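PDB 2BKL: prolyl endopeptidase from Myxococcus xanthus, which probably hydrolyses oligopeptides on the carboxyl side of proline and, less readily, alanine residues, as a serine peptidase of the S9A family. Local coordinates for residues W38-L50 / Q632-E646. Numbering follows the deposited sequence.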
loop_
_atom_site.group_PDB
_atom_site.type_symbol
_atom_site.label_atom_id
_atom_site.label_comp_id
_atom_site.label_asym_id
_atom_site.label_seq_id
_atom_site.Cartn_x
_atom_site.Cartn_y
_atom_site.Cartn_z
ATOM N N TRP A 38 5.816 11.612 -27.556
ATOM C CA TRP A 38 6.986 11.715 -26.681
ATOM C C TRP A 38 7.062 10.540 -25.717
ATOM O O TRP A 38 8.134 9.964 -25.497
ATOM C CB TRP A 38 6.933 13.062 -25.966
ATOM C CG TRP A 38 8.034 13.386 -25.048
ATOM C CD1 TRP A 38 9.146 14.100 -25.356
ATOM C CD2 TRP A 38 8.134 13.057 -23.651
ATOM N NE1 TRP A 38 9.948 14.246 -24.248
ATOM C CE2 TRP A 38 9.342 13.625 -23.181
ATOM C CE3 TRP A 38 7.314 12.351 -22.744
ATOM C CZ2 TRP A 38 9.741 13.520 -21.849
ATOM C CZ3 TRP A 38 7.724 12.233 -21.429
ATOM C CH2 TRP A 38 8.919 12.805 -20.997
ATOM N N MET A 39 5.920 10.183 -25.149
ATOM C CA MET A 39 5.827 9.027 -24.262
ATOM C C MET A 39 6.284 7.747 -24.958
ATOM O O MET A 39 7.085 6.981 -24.432
ATOM C CB MET A 39 4.404 8.871 -23.754
ATOM C CG MET A 39 4.015 9.947 -22.759
ATOM S SD MET A 39 2.253 10.128 -22.523
ATOM C CE MET A 39 1.785 8.556 -22.011
ATOM N N THR A 40 5.762 7.522 -26.150
ATOM C CA THR A 40 6.142 6.343 -26.909
ATOM C C THR A 40 7.643 6.336 -27.174
ATOM O O THR A 40 8.306 5.306 -27.039
ATOM C CB THR A 40 5.349 6.336 -28.214
ATOM O OG1 THR A 40 3.958 6.227 -27.913
ATOM C CG2 THR A 40 5.695 5.099 -29.076
ATOM N N ALA A 41 8.186 7.485 -27.565
ATOM C CA ALA A 41 9.617 7.593 -27.845
ATOM C C ALA A 41 10.484 7.412 -26.599
ATOM O O ALA A 41 11.519 6.743 -26.654
ATOM C CB ALA A 41 9.919 8.917 -28.511
ATOM N N GLN A 42 10.033 7.960 -25.474
ATOM C CA GLN A 42 10.763 7.763 -24.223
ATOM C C GLN A 42 10.770 6.300 -23.801
ATOM O O GLN A 42 11.812 5.766 -23.469
ATOM C CB GLN A 42 10.197 8.633 -23.105
ATOM C CG GLN A 42 10.507 10.134 -23.208
ATOM C CD GLN A 42 11.917 10.501 -22.860
ATOM O OE1 GLN A 42 12.715 9.662 -22.470
ATOM N NE2 GLN A 42 12.244 11.792 -23.019
ATOM N N ASN A 43 9.618 5.650 -23.833
ATOM C CA ASN A 43 9.547 4.237 -23.488
ATOM C C ASN A 43 10.408 3.383 -24.444
ATOM O O ASN A 43 11.131 2.478 -24.000
ATOM C CB ASN A 43 8.119 3.737 -23.448
ATOM C CG ASN A 43 8.035 2.272 -23.123
ATOM O OD1 ASN A 43 8.327 1.853 -22.003
ATOM N ND2 ASN A 43 7.719 1.461 -24.131
ATOM N N ALA A 44 10.357 3.690 -25.741
ATOM C CA ALA A 44 11.122 2.918 -26.712
ATOM C C ALA A 44 12.609 3.038 -26.420
ATOM O O ALA A 44 13.348 2.052 -26.447
ATOM C CB ALA A 44 10.802 3.374 -28.141
ATOM N N HIS A 45 13.047 4.252 -26.090
ATOM C CA HIS A 45 14.430 4.502 -25.729
ATOM C C HIS A 45 14.830 3.716 -24.473
ATOM O O HIS A 45 15.874 3.097 -24.429
ATOM C CB HIS A 45 14.679 5.996 -25.505
ATOM C CG HIS A 45 16.036 6.291 -24.968
ATOM N ND1 HIS A 45 17.180 6.204 -25.736
ATOM C CD2 HIS A 45 16.440 6.625 -23.722
ATOM C CE1 HIS A 45 18.227 6.502 -24.983
ATOM N NE2 HIS A 45 17.809 6.757 -23.759
ATOM N N ALA A 46 13.936 3.700 -23.488
ATOM C CA ALA A 46 14.238 2.990 -22.264
ATOM C C ALA A 46 14.350 1.485 -22.535
ATOM O O ALA A 46 15.277 0.855 -22.051
ATOM C CB ALA A 46 13.183 3.266 -21.224
ATOM N N ARG A 47 13.439 0.923 -23.309
ATOM C CA ARG A 47 13.463 -0.516 -23.562
ATOM C C ARG A 47 14.706 -0.892 -24.374
ATOM O O ARG A 47 15.314 -1.935 -24.120
ATOM C CB ARG A 47 12.225 -0.992 -24.329
ATOM C CG ARG A 47 10.866 -0.654 -23.722
ATOM C CD ARG A 47 10.727 -1.043 -22.302
ATOM N NE ARG A 47 9.362 -0.772 -21.786
ATOM C CZ ARG A 47 8.502 -1.696 -21.378
ATOM N NH1 ARG A 47 8.835 -2.973 -21.375
ATOM N NH2 ARG A 47 7.321 -1.339 -20.905
ATOM N N GLU A 48 15.074 -0.054 -25.338
ATOM C CA GLU A 48 16.280 -0.268 -26.159
ATOM C C GLU A 48 17.519 -0.272 -25.281
ATOM O O GLU A 48 18.392 -1.141 -25.412
ATOM C CB GLU A 48 16.411 0.817 -27.253
ATOM C CG GLU A 48 17.690 0.722 -28.100
ATOM C CD GLU A 48 18.637 1.927 -27.979
ATOM O OE1 GLU A 48 18.438 2.930 -28.713
ATOM O OE2 GLU A 48 19.612 1.870 -27.174
ATOM N N ALA A 49 17.600 0.687 -24.363
ATOM C CA ALA A 49 18.744 0.796 -23.485
ATOM C C ALA A 49 18.817 -0.393 -22.518
ATOM O O ALA A 49 19.879 -0.964 -22.332
ATOM C CB ALA A 49 18.706 2.121 -22.726
ATOM N N LEU A 50 17.671 -0.757 -21.946
ATOM C CA LEU A 50 17.588 -1.858 -20.993
ATOM C C LEU A 50 18.016 -3.191 -21.635
ATOM O O LEU A 50 18.643 -4.019 -21.004
ATOM C CB LEU A 50 16.152 -1.984 -20.436
ATOM C CG LEU A 50 15.672 -0.857 -19.472
ATOM C CD1 LEU A 50 14.163 -0.687 -19.443
ATOM C CD2 LEU A 50 16.188 -1.129 -18.072
ATOM N N GLN A 632 17.043 14.604 -17.755
ATOM C CA GLN A 632 17.698 14.366 -19.047
ATOM C C GLN A 632 18.351 15.635 -19.562
ATOM O O GLN A 632 19.433 15.589 -20.116
ATOM C CB GLN A 632 16.713 13.860 -20.114
ATOM C CG GLN A 632 16.245 12.436 -19.858
ATOM C CD GLN A 632 15.245 11.934 -20.863
ATOM O OE1 GLN A 632 14.645 12.707 -21.599
ATOM N NE2 GLN A 632 15.032 10.615 -20.874
ATOM N N ASN A 633 17.689 16.765 -19.353
ATOM C CA ASN A 633 18.109 18.023 -19.925
ATOM C C ASN A 633 18.863 18.910 -18.969
ATOM O O ASN A 633 19.134 20.075 -19.294
ATOM C CB ASN A 633 16.889 18.712 -20.523
ATOM C CG ASN A 633 16.400 17.964 -21.759
ATOM O OD1 ASN A 633 17.029 18.039 -22.813
ATOM N ND2 ASN A 633 15.357 17.159 -21.597
ATOM N N SER A 634 19.239 18.382 -17.800
ATOM C CA SER A 634 19.954 19.190 -16.816
ATOM C C SER A 634 21.375 19.398 -17.312
ATOM O O SER A 634 22.076 18.416 -17.560
ATOM C CB SER A 634 19.968 18.527 -15.443
ATOM O OG SER A 634 20.454 19.431 -14.475
ATOM N N PRO A 635 21.805 20.656 -17.506
ATOM C CA PRO A 635 23.155 20.887 -18.019
ATOM C C PRO A 635 24.207 20.147 -17.202
ATOM O O PRO A 635 24.240 20.189 -15.989
ATOM C CB PRO A 635 23.336 22.402 -17.874
ATOM C CG PRO A 635 21.953 22.951 -17.972
ATOM C CD PRO A 635 21.077 21.926 -17.297
ATOM N N GLY A 636 25.089 19.440 -17.888
ATOM C CA GLY A 636 26.188 18.771 -17.238
ATOM C C GLY A 636 25.863 17.466 -16.526
ATOM O O GLY A 636 26.699 16.965 -15.771
ATOM N N ASN A 637 24.665 16.923 -16.746
ATOM C CA ASN A 637 24.334 15.606 -16.228
ATOM C C ASN A 637 24.613 14.524 -17.271
ATOM O O ASN A 637 23.896 14.452 -18.246
ATOM C CB ASN A 637 22.850 15.517 -15.861
ATOM C CG ASN A 637 22.519 14.173 -15.263
ATOM O OD1 ASN A 637 23.386 13.527 -14.657
ATOM N ND2 ASN A 637 21.264 13.731 -15.426
ATOM N N PRO A 638 25.628 13.694 -17.042
ATOM C CA PRO A 638 25.999 12.645 -18.004
ATOM C C PRO A 638 25.350 11.285 -17.753
ATOM O O PRO A 638 25.444 10.395 -18.612
ATOM C CB PRO A 638 27.506 12.545 -17.794
ATOM C CG PRO A 638 27.693 12.804 -16.336
ATOM C CD PRO A 638 26.567 13.730 -15.906
ATOM N N ALA A 639 24.687 11.135 -16.607
ATOM C CA ALA A 639 24.117 9.853 -16.207
ATOM C C ALA A 639 22.812 9.575 -16.923
ATOM O O ALA A 639 22.031 10.491 -17.225
ATOM C CB ALA A 639 23.893 9.823 -14.708
ATOM N N THR A 640 22.576 8.292 -17.184
ATOM C CA THR A 640 21.393 7.858 -17.893
ATOM C C THR A 640 20.141 8.218 -17.101
ATOM O O THR A 640 20.170 8.225 -15.870
ATOM C CB THR A 640 21.426 6.360 -18.153
ATOM O OG1 THR A 640 22.672 5.959 -18.742
ATOM C CG2 THR A 640 20.425 6.017 -19.219
ATOM N N ALA A 641 19.063 8.541 -17.802
ATOM C CA ALA A 641 17.766 8.819 -17.167
ATOM C C ALA A 641 16.701 8.275 -18.108
ATOM O O ALA A 641 16.572 8.770 -19.220
ATOM C CB ALA A 641 17.590 10.308 -16.924
ATOM N N LEU A 642 15.988 7.232 -17.689
ATOM C CA LEU A 642 15.099 6.462 -18.537
ATOM C C LEU A 642 13.694 6.497 -18.014
ATOM O O LEU A 642 13.506 6.392 -16.802
ATOM C CB LEU A 642 15.580 5.001 -18.616
ATOM C CG LEU A 642 17.016 4.774 -19.090
ATOM C CD1 LEU A 642 17.410 3.324 -18.989
ATOM C CD2 LEU A 642 17.212 5.258 -20.503
ATOM N N LEU A 643 12.713 6.618 -18.902
ATOM C CA LEU A 643 11.315 6.514 -18.555
ATOM C C LEU A 643 10.743 5.236 -19.166
ATOM O O LEU A 643 10.540 5.154 -20.368
ATOM C CB LEU A 643 10.543 7.753 -19.055
ATOM C CG LEU A 643 9.024 7.727 -18.833
ATOM C CD1 LEU A 643 8.654 7.731 -17.365
ATOM C CD2 LEU A 643 8.355 8.914 -19.535
ATOM N N ARG A 644 10.498 4.243 -18.330
ATOM C CA ARG A 644 9.897 2.983 -18.726
ATOM C C ARG A 644 8.402 2.992 -18.397
ATOM O O ARG A 644 8.049 3.168 -17.230
ATOM C CB ARG A 644 10.580 1.888 -17.957
ATOM C CG ARG A 644 10.166 0.465 -18.325
ATOM C CD ARG A 644 10.614 -0.536 -17.279
ATOM N NE ARG A 644 10.406 -1.916 -17.648
ATOM C CZ ARG A 644 9.266 -2.589 -17.512
ATOM N NH1 ARG A 644 8.176 -2.039 -17.026
ATOM N NH2 ARG A 644 9.234 -3.853 -17.893
ATOM N N ILE A 645 7.531 2.799 -19.380
ATOM C CA ILE A 645 6.108 2.871 -19.151
ATOM C C ILE A 645 5.504 1.486 -19.277
ATOM O O ILE A 645 5.520 0.887 -20.356
ATOM C CB ILE A 645 5.441 3.868 -20.117
ATOM C CG1 ILE A 645 6.123 5.261 -20.050
ATOM C CG2 ILE A 645 3.924 3.956 -19.844
ATOM C CD1 ILE A 645 5.612 6.258 -21.133
ATOM N N GLU A 646 4.985 0.958 -18.183
ATOM C CA GLU A 646 4.377 -0.362 -18.215
ATOM C C GLU A 646 3.006 -0.274 -18.856
ATOM O O GLU A 646 2.214 0.594 -18.499
ATOM C CB GLU A 646 4.255 -0.881 -16.787
ATOM C CG GLU A 646 3.682 -2.282 -16.622
ATOM C CD GLU A 646 4.702 -3.391 -16.765
ATOM O OE1 GLU A 646 5.799 -3.288 -16.170
ATOM O OE2 GLU A 646 4.356 -4.419 -17.403
HETATM O O HOH W 1 13.486 7.107 -21.645
HETATM O O HOH W 2 5.013 -3.105 -20.432
#
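CG of Gln42 lies beside the backbone N, and a single bend at chi2 (-75°) turns its amide to meet that of Gln632, which arrives from the opposite direction on a chain extended beyond CG. The contact lays the N-terminal helix 33-51 across strand 641-646, the edge strand of the alpha/beta-hydrolase sheet, so a segment from the start of the chain, ahead of the propeller blades, joins the hydrolase domain built mostly from the C-terminal part. Glutamine suits both places because each amide can donate and accept at once: Gln42 NE2 reaches a lone pair of Gln632 OE1 at 2.9 Å, and Gln632 NE2 returns a bond to Gln42 OE1 at 3.0 Å. Gln632 NE2 also donates to Ala641 O, almost straight at 174°. A leucine in place of Gln632 would probably leave Gln42 NE2 and Ala641 O without these mates and set the Gln42 amide freer to turn. Water 1 bridges Gln42 O and OE1 to Leu643 N, satisfying an outward-facing NH of the edge strand. At the middle, small Ala46 lets the backbones approach, its CB lying 3.4 Å from Leu643 O, while Leu642 turns CD2 toward CD2 and NE2 of the His45 ring and both methyls to Ala49 CB. Leu643 instead sends CD2 to the Trp38 ring, and Ile645 CD1 packs on Met39 CB. Farther along, Asn43 OD1 accepts from Ile645 N and Arg47 NE on opposite faces of its plane, which helps fix the Arg47 guanidinium. That group lies flat on the guanidinium of Arg644, planes 22° apart; Glu646 OE1 grips NH1 of Arg644 and Asp666 its NE, which probably offsets the like charges. Arg47 NH2 finally donates to Ile645 O at 2.9 Å, the oxygen lying in the guanidinium plane.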